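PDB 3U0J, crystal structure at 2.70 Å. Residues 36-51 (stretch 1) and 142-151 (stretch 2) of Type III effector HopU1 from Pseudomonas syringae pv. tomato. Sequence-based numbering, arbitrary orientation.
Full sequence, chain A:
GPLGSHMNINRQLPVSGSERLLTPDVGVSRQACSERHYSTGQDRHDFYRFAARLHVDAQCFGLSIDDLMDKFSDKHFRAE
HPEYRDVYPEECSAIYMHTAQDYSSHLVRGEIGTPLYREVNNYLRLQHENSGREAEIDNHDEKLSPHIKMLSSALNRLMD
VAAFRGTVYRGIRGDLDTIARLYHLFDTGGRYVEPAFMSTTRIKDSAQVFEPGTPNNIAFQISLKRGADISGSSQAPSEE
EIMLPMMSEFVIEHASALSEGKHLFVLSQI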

ATOM      1  N   ARG A  36      -7.050 -16.879  -1.260  1.00 49.80           N
ATOM      2  CA  ARG A  36      -6.570 -15.597  -1.746  1.00 38.22           C
ATOM      3  C   ARG A  36      -7.761 -14.939  -2.438  1.00 37.30           C
ATOM      4  O   ARG A  36      -8.485 -15.577  -3.209  1.00 35.61           O
ATOM      5  CB  ARG A  36      -5.397 -15.752  -2.715  1.00 38.41           C
ATOM      6  CG  ARG A  36      -4.225 -16.541  -2.148  1.00 51.89           C
ATOM      7  CD  ARG A  36      -2.873 -15.954  -2.549  1.00 38.25           C
ATOM      8  NE  ARG A  36      -2.857 -15.513  -3.944  1.00 46.16           N
ATOM      9  CZ  ARG A  36      -1.849 -14.829  -4.492  1.00 47.45           C
ATOM     10  NH1 ARG A  36      -0.775 -14.520  -3.762  1.00 48.74           N
ATOM     11  NH2 ARG A  36      -1.902 -14.446  -5.766  1.00 33.88           N
ATOM     12  N   HIS A  37      -7.989 -13.668  -2.145  1.00 33.80           N
ATOM     13  CA  HIS A  37      -9.181 -13.015  -2.636  1.00 26.84           C
ATOM     14  C   HIS A  37      -9.011 -12.506  -4.065  1.00 22.28           C
ATOM     15  O   HIS A  37      -8.035 -11.825  -4.368  1.00 19.44           O
ATOM     16  CB  HIS A  37      -9.588 -11.869  -1.712  1.00 24.46           C
ATOM     17  CG  HIS A  37     -10.647 -10.987  -2.296  1.00 24.27           C
ATOM     18  ND1 HIS A  37     -11.973 -11.362  -2.360  1.00 20.72           N
ATOM     19  CD2 HIS A  37     -10.570  -9.770  -2.886  1.00 21.70           C
ATOM     20  CE1 HIS A  37     -12.672 -10.402  -2.940  1.00 22.84           C
ATOM     21  NE2 HIS A  37     -11.846  -9.423  -3.270  1.00 25.42           N
ATOM     22  N   TYR A  38      -9.964 -12.860  -4.929  1.00 22.84           N
ATOM     23  CA  TYR A  38     -10.106 -12.268  -6.268  1.00 21.08           C
ATOM     24  C   TYR A  38     -11.491 -11.663  -6.453  1.00 17.66           C
ATOM     25  O   TYR A  38     -12.495 -12.257  -6.078  1.00 20.67           O
ATOM     26  CB  TYR A  38      -9.850 -13.290  -7.377  1.00 16.78           C
ATOM     27  CG  TYR A  38      -8.458 -13.843  -7.340  1.00 21.53           C
ATOM     28  CD1 TYR A  38      -7.452 -13.296  -8.125  1.00 19.48           C
ATOM     29  CD2 TYR A  38      -8.136 -14.902  -6.497  1.00 21.43           C
ATOM     30  CE1 TYR A  38      -6.166 -13.795  -8.077  1.00 22.48           C
ATOM     31  CE2 TYR A  38      -6.861 -15.409  -6.446  1.00 19.82           C
ATOM     32  CZ  TYR A  38      -5.875 -14.855  -7.237  1.00 25.42           C
ATOM     33  OH  TYR A  38      -4.589 -15.364  -7.185  1.00 28.65           O
ATOM     34  N   SER A  39     -11.535 -10.486  -7.056  1.00 19.74           N
ATOM     35  CA  SER A  39     -12.780  -9.761  -7.218  1.00 17.82           C
ATOM     36  C   SER A  39     -13.766 -10.501  -8.101  1.00 17.18           C
ATOM     37  O   SER A  39     -13.382 -11.265  -8.992  1.00 19.17           O
ATOM     38  CB  SER A  39     -12.505  -8.389  -7.815  1.00 16.44           C
ATOM     39  OG  SER A  39     -11.778  -8.525  -9.011  1.00 17.28           O
ATOM     40  N   THR A  40     -15.042 -10.256  -7.835  1.00 16.74           N
ATOM     41  CA  THR A  40     -16.137 -10.752  -8.656  1.00 15.15           C
ATOM     42  C   THR A  40     -16.770  -9.569  -9.344  1.00 17.49           C
ATOM     43  O   THR A  40     -16.424  -8.409  -9.063  1.00 18.60           O
ATOM     44  CB  THR A  40     -17.219 -11.377  -7.787  1.00 16.17           C
ATOM     45  OG1 THR A  40     -17.838 -10.348  -6.988  1.00 17.18           O
ATOM     46  CG2 THR A  40     -16.606 -12.420  -6.870  1.00 15.32           C
ATOM     47  N   GLY A  41     -17.721  -9.848 -10.230  1.00 17.19           N
ATOM     48  CA  GLY A  41     -18.449  -8.786 -10.899  1.00 13.02           C
ATOM     49  C   GLY A  41     -19.184  -7.872  -9.926  1.00 14.56           C
ATOM     50  O   GLY A  41     -19.200  -6.655 -10.104  1.00 17.86           O
ATOM     51  N   GLN A  42     -19.793  -8.451  -8.896  1.00 14.42           N
ATOM     52  CA  GLN A  42     -20.522  -7.657  -7.922  1.00 16.17           C
ATOM     53  C   GLN A  42     -19.553  -6.744  -7.164  1.00 17.07           C
ATOM     54  O   GLN A  42     -19.848  -5.561  -6.949  1.00 15.50           O
ATOM     55  CB  GLN A  42     -21.324  -8.554  -6.968  1.00 13.02           C
ATOM     56  CG  GLN A  42     -22.125  -7.803  -5.900  1.00 14.16           C
ATOM     57  CD  GLN A  42     -23.211  -6.926  -6.476  1.00 17.82           C
ATOM     58  OE1 GLN A  42     -23.244  -5.700  -6.237  1.00 15.72           O
ATOM     59  NE2 GLN A  42     -24.108  -7.539  -7.257  1.00 14.87           N
ATOM     60  N   ASP A  43     -18.392  -7.284  -6.798  1.00 13.93           N
ATOM     61  CA  ASP A  43     -17.375  -6.504  -6.115  1.00 13.81           C
ATOM     62  C   ASP A  43     -17.014  -5.278  -6.917  1.00 17.78           C
ATOM     63  O   ASP A  43     -16.980  -4.162  -6.378  1.00 16.58           O
ATOM     64  CB  ASP A  43     -16.111  -7.325  -5.898  1.00 17.42           C
ATOM     65  CG  ASP A  43     -16.284  -8.374  -4.838  1.00 19.90           C
ATOM     66  OD1 ASP A  43     -17.206  -8.211  -4.013  1.00 25.24           O
ATOM     67  OD2 ASP A  43     -15.516  -9.363  -4.828  1.00 19.56           O
ATOM     68  N   ARG A  44     -16.740  -5.494  -8.208  1.00 17.62           N
ATOM     69  CA  ARG A  44     -16.324  -4.418  -9.104  1.00 11.94           C
ATOM     70  C   ARG A  44     -17.403  -3.348  -9.259  1.00 13.65           C
ATOM     71  O   ARG A  44     -17.095  -2.182  -9.464  1.00 13.85           O
ATOM     72  CB  ARG A  44     -15.882  -4.966 -10.453  1.00 13.58           C
ATOM     73  CG  ARG A  44     -14.606  -5.803 -10.379  1.00 16.30           C
ATOM     74  CD  ARG A  44     -14.013  -6.145 -11.755  1.00 16.81           C
ATOM     75  NE  ARG A  44     -14.826  -7.133 -12.469  1.00 17.84           N
ATOM     76  CZ  ARG A  44     -14.806  -8.444 -12.223  1.00 20.28           C
ATOM     77  NH1 ARG A  44     -14.007  -8.944 -11.271  1.00 18.39           N
ATOM     78  NH2 ARG A  44     -15.598  -9.258 -12.918  1.00 17.29           N
ATOM     79  N   HIS A  45     -18.670  -3.725  -9.126  1.00 12.39           N
ATOM     80  CA  HIS A  45     -19.724  -2.719  -9.116  1.00 13.84           C
ATOM     81  C   HIS A  45     -19.725  -1.938  -7.786  1.00 16.25           C
ATOM     82  O   HIS A  45     -19.878  -0.709  -7.751  1.00 11.24           O
ATOM     83  CB  HIS A  45     -21.083  -3.382  -9.319  1.00 15.65           C
ATOM     84  CG  HIS A  45     -21.514  -3.474 -10.749  1.00 16.16           C
ATOM     85  ND1 HIS A  45     -21.497  -4.657 -11.457  1.00 13.43           N
ATOM     86  CD2 HIS A  45     -21.994  -2.533 -11.595  1.00 15.12           C
ATOM     87  CE1 HIS A  45     -21.932  -4.438 -12.683  1.00 16.94           C
ATOM     88  NE2 HIS A  45     -22.238  -3.156 -12.792  1.00 20.68           N
ATOM     89  N   ASP A  46     -19.586  -2.686  -6.692  1.00 16.98           N
ATOM     90  CA  ASP A  46     -19.508  -2.109  -5.372  1.00 15.77           C
ATOM     91  C   ASP A  46     -18.443  -1.020  -5.417  1.00 19.03           C
ATOM     92  O   ASP A  46     -18.706   0.144  -5.091  1.00 17.73           O
ATOM     93  CB  ASP A  46     -19.095  -3.182  -4.375  1.00 13.80           C
ATOM     94  CG  ASP A  46     -20.215  -4.133  -4.046  1.00 18.23           C
ATOM     95  OD1 ASP A  46     -21.366  -3.845  -4.448  1.00 19.07           O
ATOM     96  OD2 ASP A  46     -19.945  -5.169  -3.378  1.00 19.53           O
ATOM     97  N   PHE A  47     -17.242  -1.407  -5.853  1.00 17.27           N
ATOM     98  CA  PHE A  47     -16.120  -0.482  -5.891  1.00 15.90           C
ATOM     99  C   PHE A  47     -16.396   0.805  -6.665  1.00 15.00           C
ATOM    100  O   PHE A  47     -16.086   1.900  -6.195  1.00 16.12           O
ATOM    101  CB  PHE A  47     -14.879  -1.133  -6.469  1.00 12.51           C
ATOM    102  CG  PHE A  47     -13.715  -0.195  -6.542  1.00 16.14           C
ATOM    103  CD1 PHE A  47     -12.923   0.037  -5.418  1.00 14.84           C
ATOM    104  CD2 PHE A  47     -13.434   0.500  -7.716  1.00 15.03           C
ATOM    105  CE1 PHE A  47     -11.852   0.916  -5.480  1.00 14.06           C
ATOM    106  CE2 PHE A  47     -12.361   1.381  -7.787  1.00 12.98           C
ATOM    107  CZ  PHE A  47     -11.569   1.594  -6.673  1.00 13.67           C
ATOM    108  N   TYR A  48     -16.943   0.666  -7.861  1.00 12.78           N
ATOM    109  CA  TYR A  48     -17.295   1.822  -8.659  1.00 14.26           C
ATOM    110  C   TYR A  48     -18.203   2.787  -7.878  1.00 16.83           C
ATOM    111  O   TYR A  48     -17.964   4.000  -7.860  1.00 16.34           O
ATOM    112  CB  TYR A  48     -17.968   1.406  -9.969  1.00 12.81           C
ATOM    113  CG  TYR A  48     -18.404   2.602 -10.741  1.00 13.24           C
ATOM    114  CD1 TYR A  48     -17.496   3.336 -11.468  1.00 15.28           C
ATOM    115  CD2 TYR A  48     -19.718   3.046 -10.696  1.00 17.33           C
ATOM    116  CE1 TYR A  48     -17.882   4.476 -12.162  1.00 20.06           C
ATOM    117  CE2 TYR A  48     -20.119   4.188 -11.392  1.00 16.52           C
ATOM    118  CZ  TYR A  48     -19.192   4.896 -12.122  1.00 20.47           C
ATOM    119  OH  TYR A  48     -19.559   6.031 -12.818  1.00 24.67           O
ATOM    120  N   ARG A  49     -19.235   2.255  -7.232  1.00 13.69           N
ATOM    121  CA  ARG A  49     -20.140   3.087  -6.453  1.00 15.05           C
ATOM    122  C   ARG A  49     -19.448   3.674  -5.229  1.00 17.33           C
ATOM    123  O   ARG A  49     -19.747   4.793  -4.819  1.00 19.15           O
ATOM    124  CB  ARG A  49     -21.398   2.304  -6.016  1.00 17.58           C
ATOM    125  CG  ARG A  49     -22.547   2.307  -7.037  1.00 15.86           C
ATOM    126  CD  ARG A  49     -22.721   3.666  -7.748  1.00 13.04           C
ATOM    127  NE  ARG A  49     -23.402   3.495  -9.027  1.00 13.83           N
ATOM    128  CZ  ARG A  49     -23.621   4.470  -9.902  1.00 14.49           C
ATOM    129  NH1 ARG A  49     -23.226   5.704  -9.618  1.00  9.30           N
ATOM    130  NH2 ARG A  49     -24.249   4.207 -11.056  1.00 13.72           N
ATOM    131  N   PHE A  50     -18.541   2.905  -4.638  1.00 17.16           N
ATOM    132  CA  PHE A  50     -17.779   3.370  -3.494  1.00 18.37           C
ATOM    133  C   PHE A  50     -16.952   4.540  -3.918  1.00 18.84           C
ATOM    134  O   PHE A  50     -16.965   5.590  -3.266  1.00 22.70           O
ATOM    135  CB  PHE A  50     -16.841   2.279  -2.962  1.00 21.01           C
ATOM    136  CG  PHE A  50     -15.696   2.806  -2.113  1.00 18.08           C
ATOM    137  CD1 PHE A  50     -15.876   3.091  -0.764  1.00 21.20           C
ATOM    138  CD2 PHE A  50     -14.441   3.015  -2.662  1.00 17.37           C
ATOM    139  CE1 PHE A  50     -14.816   3.580   0.025  1.00 17.41           C
ATOM    140  CE2 PHE A  50     -13.392   3.499  -1.882  1.00 16.68           C
ATOM    141  CZ  PHE A  50     -13.587   3.776  -0.534  1.00 15.57           C
ATOM    142  N   ALA A  51     -16.221   4.352  -5.012  1.00 15.64           N
ATOM    143  CA  ALA A  51     -15.256   5.342  -5.457  1.00 15.85           C
ATOM    144  C   ALA A  51     -15.938   6.589  -5.986  1.00 18.13           C
ATOM    145  O   ALA A  51     -15.335   7.678  -6.030  1.00 17.13           O
ATOM    146  CB  ALA A  51     -14.336   4.750  -6.519  1.00 15.47           C
TER
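Stretch 2 142-151: EKLSPHIKML

Stretch 2 is helical: a regular helix covers most of it and runs on past Leu151, while residues 142-144 have helical phi/psi without the regular bonds. It crosses the helix of residues 41-51 at -125°, with the axes 8.6 Å apart at closest approach. The chains therefore run in broadly opposed directions, Pro146 lying by Phe47 (CA to CA 5.0 Å) and Met150 by Ser39 (CA to CA 6.4 Å).

Pro146 points its CB toward stretch 1 and meets Phe50, CB to CB at 3.8 Å. Phe50, chi1 t, carries its ring along the start of stretch 2, with CD1 3.3 Å from Lys143 O and CE2 3.5 Å from His147 CB; its ring and that of His147 are oblique, planes at 34°.

The CA-to-CB bond of Phe47 points sideways to stretch 2, and chi1 t lays its ring beside it. At the ring edge, Phe47 CE1 lies 3.7 Å from His147 ND1. One face of the Phe47 ring receives Met150, whose CG lies 4.1 Å from the ring centroid in a CH-pi contact. In Met150, chi1 t sets CG over the ring; chi2 p then turns SD to 3.8 Å from Ser39 CB, and chi3 t extends CE to 3.7 Å from Arg44 CG. Although the CB of Arg44 points away, its aliphatic stem still supplies that contact, and its NH1 donates to Ser39 OG at 3.2 Å.

The polar element is a salt bridge, Lys149 NZ to Asp43 OD1 at 2.7 Å. Lys149 is m, t, m, t, its terminal extension reaching the carboxylate. Asp43, chi1 m, also serves the helix start: OD2 accepts from Thr40 N at 3.2 Å, while Asp43 N donates to Thr40 OG1 at 3.1 Å, the capping bond. His37, chi1 t, brings CD2 to 3.3 Å from Lys149 O.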

ATOM      1  N   GLU A 142     -18.580  -2.063   6.187  1.00 47.77           N
ATOM      2  CA  GLU A 142     -19.273  -1.894   4.912  1.00 49.65           C
ATOM      3  C   GLU A 142     -18.758  -0.686   4.126  1.00 47.65           C
ATOM      4  O   GLU A 142     -18.776  -0.675   2.889  1.00 47.21           O
ATOM      5  CB  GLU A 142     -20.790  -1.770   5.140  1.00 56.27           C
ATOM      6  CG  GLU A 142     -21.356  -2.746   6.187  1.00 70.39           C
ATOM      7  CD  GLU A 142     -20.985  -2.360   7.626  1.00 74.39           C
ATOM      8  OE1 GLU A 142     -21.312  -1.218   8.040  1.00 73.21           O
ATOM      9  OE2 GLU A 142     -20.369  -3.196   8.339  1.00 59.90           O
ATOM     10  N   LYS A 143     -18.296   0.329   4.842  1.00 40.03           N
ATOM     11  CA  LYS A 143     -17.894   1.556   4.190  1.00 37.09           C
ATOM     12  C   LYS A 143     -16.618   1.370   3.389  1.00 33.42           C
ATOM     13  O   LYS A 143     -16.556   1.757   2.232  1.00 36.37           O
ATOM     14  CB  LYS A 143     -17.736   2.676   5.208  1.00 42.47           C
ATOM     15  CG  LYS A 143     -18.997   3.504   5.414  1.00 50.71           C
ATOM     16  CD  LYS A 143     -19.145   3.913   6.882  1.00 60.14           C
ATOM     17  CE  LYS A 143     -17.779   4.074   7.560  1.00 59.40           C
ATOM     18  NZ  LYS A 143     -17.898   4.244   9.040  1.00 65.44           N
ATOM     19  N   LEU A 144     -15.600   0.764   3.979  1.00 30.03           N
ATOM     20  CA  LEU A 144     -14.313   0.685   3.290  1.00 25.54           C
ATOM     21  C   LEU A 144     -14.064  -0.621   2.527  1.00 24.20           C
ATOM     22  O   LEU A 144     -13.211  -0.665   1.632  1.00 21.89           O
ATOM     23  CB  LEU A 144     -13.171   0.934   4.274  1.00 23.55           C
ATOM     24  CG  LEU A 144     -13.336   2.212   5.092  1.00 20.18           C
ATOM     25  CD1 LEU A 144     -12.404   2.220   6.259  1.00 17.85           C
ATOM     26  CD2 LEU A 144     -13.104   3.408   4.225  1.00 19.16           C
ATOM     27  N   SER A 145     -14.799  -1.679   2.863  1.00 23.41           N
ATOM     28  CA  SER A 145     -14.483  -2.996   2.317  1.00 21.08           C
ATOM     29  C   SER A 145     -14.471  -3.054   0.794  1.00 18.79           C
ATOM     30  O   SER A 145     -13.633  -3.735   0.223  1.00 18.36           O
ATOM     31  CB  SER A 145     -15.395  -4.066   2.894  1.00 22.19           C
ATOM     32  OG  SER A 145     -16.724  -3.666   2.730  1.00 27.46           O
ATOM     33  N   PRO A 146     -15.383  -2.328   0.126  1.00 18.79           N
ATOM     34  CA  PRO A 146     -15.309  -2.390  -1.333  1.00 14.76           C
ATOM     35  C   PRO A 146     -13.914  -2.044  -1.842  1.00 14.41           C
ATOM     36  O   PRO A 146     -13.484  -2.602  -2.835  1.00 16.74           O
ATOM     37  CB  PRO A 146     -16.310  -1.329  -1.776  1.00 15.82           C
ATOM     38  CG  PRO A 146     -17.209  -1.150  -0.645  1.00 16.73           C
ATOM     39  CD  PRO A 146     -16.411  -1.379   0.580  1.00 20.19           C
ATOM     40  N   HIS A 147     -13.209  -1.148  -1.164  1.00 16.35           N
ATOM     41  CA  HIS A 147     -11.859  -0.771  -1.574  1.00 16.14           C
ATOM     42  C   HIS A 147     -10.808  -1.751  -1.045  1.00 16.12           C
ATOM     43  O   HIS A 147      -9.825  -2.072  -1.726  1.00 14.64           O
ATOM     44  CB  HIS A 147     -11.531   0.650  -1.103  1.00 14.88           C
ATOM     45  CG  HIS A 147     -10.118   1.070  -1.377  1.00 14.68           C
ATOM     46  ND1 HIS A 147      -9.727   1.619  -2.581  1.00 11.81           N
ATOM     47  CD2 HIS A 147      -9.007   1.034  -0.600  1.00 14.59           C
ATOM     48  CE1 HIS A 147      -8.436   1.900  -2.535  1.00 11.75           C
ATOM     49  NE2 HIS A 147      -7.974   1.558  -1.344  1.00 13.50           N
ATOM     50  N   ILE A 148     -10.999  -2.215   0.181  1.00 15.62           N
ATOM     51  CA  ILE A 148     -10.016  -3.126   0.731  1.00 18.30           C
ATOM     52  C   ILE A 148      -9.966  -4.348  -0.160  1.00 16.06           C
ATOM     53  O   ILE A 148      -8.887  -4.831  -0.513  1.00 15.56           O
ATOM     54  CB  ILE A 148     -10.340  -3.523   2.176  1.00 18.43           C
ATOM     55  CG1 ILE A 148     -10.130  -2.316   3.097  1.00 17.99           C
ATOM     56  CG2 ILE A 148      -9.456  -4.652   2.598  1.00 13.30           C
ATOM     57  CD1 ILE A 148     -10.664  -2.482   4.497  1.00 20.44           C
ATOM     58  N   LYS A 149     -11.147  -4.813  -0.555  1.00 13.78           N
ATOM     59  CA  LYS A 149     -11.249  -6.024  -1.340  1.00 15.15           C
ATOM     60  C   LYS A 149     -10.683  -5.776  -2.721  1.00 13.21           C
ATOM     61  O   LYS A 149      -9.934  -6.593  -3.235  1.00 14.42           O
ATOM     62  CB  LYS A 149     -12.692  -6.550  -1.400  1.00 15.89           C
ATOM     63  CG  LYS A 149     -13.319  -6.827  -0.029  1.00 19.06           C
ATOM     64  CD  LYS A 149     -14.523  -7.761  -0.126  1.00 34.45           C
ATOM     65  CE  LYS A 149     -15.596  -7.241  -1.096  1.00 37.37           C
ATOM     66  NZ  LYS A 149     -16.698  -8.232  -1.328  1.00 33.01           N
ATOM     67  N   MET A 150     -11.015  -4.639  -3.319  1.00 13.18           N
ATOM     68  CA  MET A 150     -10.554  -4.377  -4.670  1.00 10.69           C
ATOM     69  C   MET A 150      -9.035  -4.320  -4.697  1.00 13.49           C
ATOM     70  O   MET A 150      -8.415  -4.909  -5.584  1.00 13.52           O
ATOM     71  CB  MET A 150     -11.178  -3.108  -5.251  1.00 10.76           C
ATOM     72  CG  MET A 150     -11.343  -3.142  -6.787  1.00 11.62           C
ATOM     73  SD  MET A 150     -12.057  -4.647  -7.509  1.00  1.96           S
ATOM     74  CE  MET A 150     -11.384  -4.434  -9.102  1.00 12.58           C
ATOM     75  N   LEU A 151      -8.431  -3.646  -3.716  1.00 13.79           N
ATOM     76  CA  LEU A 151      -6.971  -3.514  -3.677  1.00 13.22           C
ATOM     77  C   LEU A 151      -6.324  -4.884  -3.478  1.00 15.29           C
ATOM     78  O   LEU A 151      -5.344  -5.229  -4.152  1.00 15.07           O
ATOM     79  CB  LEU A 151      -6.526  -2.574  -2.562  1.00 12.87           C
ATOM     80  CG  LEU A 151      -5.395  -1.580  -2.859  1.00 13.78           C
ATOM     81  CD1 LEU A 151      -4.554  -1.333  -1.630  1.00 10.29           C
ATOM     82  CD2 LEU A 151      -4.517  -2.000  -4.005  1.00 12.98           C
TER